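Local coordinates for DNA/pantothenate metabolism flavoprotein (Streptomyces sparsogenes DSM 40356, PDB 7CFU) that binds flavin mononucleotide and, as an FMN-dependent cysteine decarboxylase, probably removes carboxylate from a cysteine residue as carbon dioxide, at residues W26-S31 with I104-A109. Sequence-based numbering, arbitrary orientation.
Sequences WGVCGS and ILPATA. With FMN (flavin mononucleotide), chain Y.
The indole of W26 reaches across to the backbone of L105, its NE1 donating to L105 O at 2.8 Å. The bond is nearly straight (163°), lies close to the ring plane and falls on a lone pair of the carbonyl. With CG anti to the backbone N (chi1 180°), the ring extends so that its NE1 edge meets the carbonyl of the cis L105-P106 peptide. An alanine in place of W26 would probably leave this buried L105 carbonyl without its indole donor and open a gap against helix 37-48. The other bridges are purely backbone: L105 N gives to G27 O at 2.9 Å, and C29 N to P106 O at 3.0 Å, at the corner where the chain turns. G27 O also takes a CA-H contact from I104, and a beta carbon at G27 would clash with I104 CD1. Here two neighbouring strands of a parallel, Rossmann-like sheet of order 2-1-3-4-5 end side by side, and, as in many nucleotide-binding folds, the cofactor sits at their C-terminal ends. Several polar groups there turn to FMN. G30, centre of an inverse gamma turn closed by S31 N to C29 O, donates its N to phosphate O2P and accepts from ribityl O2' at its O, while T108 OG1 holds phosphate O3P at 2.6 Å and caps F111 N. T108 CG2 rests 3.5 Å from G30 O. At the isoalloxazine, S31 OG, also bonded to S33 N, donates to FMN O4 at 2.8 Å, its CB packed 3.7 Å from P106 CG, and A109 N, opening helix 109-117, donates to FMN O2.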
loop_
_atom_site.group_PDB
_atom_site.type_symbol
_atom_site.label_atom_id
_atom_site.label_comp_id
_atom_site.label_asym_id
_atom_site.label_seq_id
_atom_site.Cartn_x
_atom_site.Cartn_y
_atom_site.Cartn_z
ATOM N N TRP A 26 15.061 22.479 -21.398
ATOM C CA TRP A 26 16.044 21.410 -21.560
ATOM C C TRP A 26 15.402 20.061 -21.243
ATOM O O TRP A 26 15.101 19.773 -20.080
ATOM C CB TRP A 26 17.241 21.690 -20.655
ATOM C CG TRP A 26 18.346 20.705 -20.680
ATOM C CD1 TRP A 26 18.452 19.588 -21.456
ATOM C CD2 TRP A 26 19.516 20.736 -19.856
ATOM N NE1 TRP A 26 19.620 18.918 -21.161
ATOM C CE2 TRP A 26 20.294 19.609 -20.189
ATOM C CE3 TRP A 26 19.987 21.616 -18.879
ATOM C CZ2 TRP A 26 21.512 19.339 -19.580
ATOM C CZ3 TRP A 26 21.197 21.345 -18.275
ATOM C CH2 TRP A 26 21.946 20.217 -18.628
ATOM N N GLY A 27 15.206 19.228 -22.264
ATOM C CA GLY A 27 14.655 17.888 -22.066
ATOM C C GLY A 27 15.737 16.830 -21.904
ATOM O O GLY A 27 16.725 16.820 -22.634
ATOM N N VAL A 28 15.507 15.898 -20.972
ATOM C CA VAL A 28 16.482 14.860 -20.635
ATOM C C VAL A 28 15.823 13.499 -20.816
ATOM O O VAL A 28 14.788 13.214 -20.201
ATOM C CB VAL A 28 17.024 15.002 -19.199
ATOM C CG1 VAL A 28 18.040 13.908 -18.914
ATOM C CG2 VAL A 28 17.657 16.367 -18.970
ATOM N N CYS A 29 16.423 12.654 -21.650
ATOM C CA CYS A 29 15.904 11.314 -21.888
ATOM C C CYS A 29 16.770 10.282 -21.169
ATOM O O CYS A 29 17.865 10.577 -20.687
ATOM C CB CYS A 29 15.845 11.021 -23.389
ATOM S SG CYS A 29 14.877 12.213 -24.334
ATOM N N GLY A 30 16.258 9.053 -21.104
ATOM C CA GLY A 30 16.918 7.985 -20.378
ATOM C C GLY A 30 18.085 7.368 -21.130
ATOM O O GLY A 30 17.992 6.232 -21.614
ATOM N N SER A 31 19.184 8.116 -21.248
ATOM C CA SER A 31 20.395 7.668 -21.918
ATOM C C SER A 31 21.549 7.622 -20.921
ATOM O O SER A 31 21.547 8.355 -19.926
ATOM C CB SER A 31 20.750 8.606 -23.084
ATOM O OG SER A 31 22.125 8.519 -23.433
ATOM N N ILE A 104 17.177 19.072 -26.364
ATOM C CA ILE A 104 16.981 17.699 -25.928
ATOM C C ILE A 104 18.363 17.070 -25.817
ATOM O O ILE A 104 19.011 16.787 -26.835
ATOM C CB ILE A 104 16.086 16.920 -26.900
ATOM C CG1 ILE A 104 14.881 17.762 -27.311
ATOM C CG2 ILE A 104 15.635 15.610 -26.278
ATOM C CD1 ILE A 104 13.965 18.091 -26.167
ATOM N N LEU A 105 18.826 16.858 -24.584
ATOM C CA LEU A 105 20.199 16.411 -24.376
ATOM C C LEU A 105 20.316 15.687 -23.040
ATOM O O LEU A 105 20.156 16.311 -21.985
ATOM C CB LEU A 105 21.157 17.614 -24.415
ATOM C CG LEU A 105 22.678 17.407 -24.384
ATOM C CD1 LEU A 105 23.367 18.650 -24.939
ATOM C CD2 LEU A 105 23.227 17.070 -22.990
ATOM N N PRO A 106 20.622 14.386 -23.031
ATOM C CA PRO A 106 20.726 13.535 -24.216
ATOM C C PRO A 106 19.353 13.120 -24.714
ATOM O O PRO A 106 18.406 13.038 -23.929
ATOM C CB PRO A 106 21.487 12.317 -23.704
ATOM C CG PRO A 106 21.033 12.209 -22.267
ATOM C CD PRO A 106 20.906 13.642 -21.789
ATOM N N ALA A 107 19.241 12.871 -26.006
ATOM C CA ALA A 107 18.038 12.290 -26.574
ATOM C C ALA A 107 18.274 10.805 -26.798
ATOM O O ALA A 107 19.383 10.389 -27.137
ATOM C CB ALA A 107 17.657 12.973 -27.887
ATOM N N THR A 108 17.239 10.007 -26.580
ATOM C CA THR A 108 17.315 8.591 -26.895
ATOM C C THR A 108 16.906 8.365 -28.342
ATOM O O THR A 108 16.291 9.226 -28.976
ATOM C CB THR A 108 16.392 7.793 -25.988
ATOM O OG1 THR A 108 15.112 8.435 -25.991
ATOM C CG2 THR A 108 16.957 7.733 -24.561
ATOM N N ALA A 109 17.264 7.187 -28.866
ATOM C CA ALA A 109 16.682 6.751 -30.130
ATOM C C ALA A 109 15.161 6.777 -30.053
ATOM O O ALA A 109 14.489 7.208 -30.996
ATOM C CB ALA A 109 17.183 5.350 -30.492
HETATM N N1 FMN Y . 18.707 4.284 -25.232
HETATM C C2 FMN Y . 19.307 5.084 -26.174
HETATM O O2 FMN Y . 18.731 5.287 -27.231
HETATM N N3 FMN Y . 20.532 5.666 -25.925
HETATM C C4 FMN Y . 21.174 5.428 -24.727
HETATM O O4 FMN Y . 22.272 5.939 -24.512
HETATM C C4A FMN Y . 20.577 4.607 -23.778
HETATM N N5 FMN Y . 21.199 4.366 -22.573
HETATM C C5A FMN Y . 20.588 3.569 -21.626
HETATM C C6 FMN Y . 21.230 3.335 -20.421
HETATM C C7 FMN Y . 20.624 2.534 -19.464
HETATM C C7M FMN Y . 21.321 2.285 -18.151
HETATM C C8 FMN Y . 19.386 1.956 -19.718
HETATM C C8M FMN Y . 18.751 1.079 -18.665
HETATM C C9 FMN Y . 18.741 2.185 -20.932
HETATM C C9A FMN Y . 19.347 2.993 -21.888
HETATM N N10 FMN Y . 18.733 3.231 -23.108
HETATM C C10 FMN Y . 19.337 4.043 -24.037
HETATM C "C1'" FMN Y . 17.397 2.640 -23.417
HETATM C "C2'" FMN Y . 16.335 3.687 -23.121
HETATM O "O2'" FMN Y . 16.431 4.106 -21.768
HETATM C "C3'" FMN Y . 14.960 3.121 -23.473
HETATM O "O3'" FMN Y . 14.849 3.006 -24.877
HETATM C "C4'" FMN Y . 13.805 3.951 -22.892
HETATM O "O4'" FMN Y . 12.570 3.343 -23.227
HETATM C "C5'" FMN Y . 13.824 5.375 -23.421
HETATM O "O5'" FMN Y . 12.893 6.152 -22.693
HETATM P P FMN Y . 12.712 7.716 -22.995
HETATM O O1P FMN Y . 11.263 8.087 -22.786
HETATM O O2P FMN Y . 13.661 8.451 -22.111
HETATM O O3P FMN Y . 13.051 8.055 -24.434
#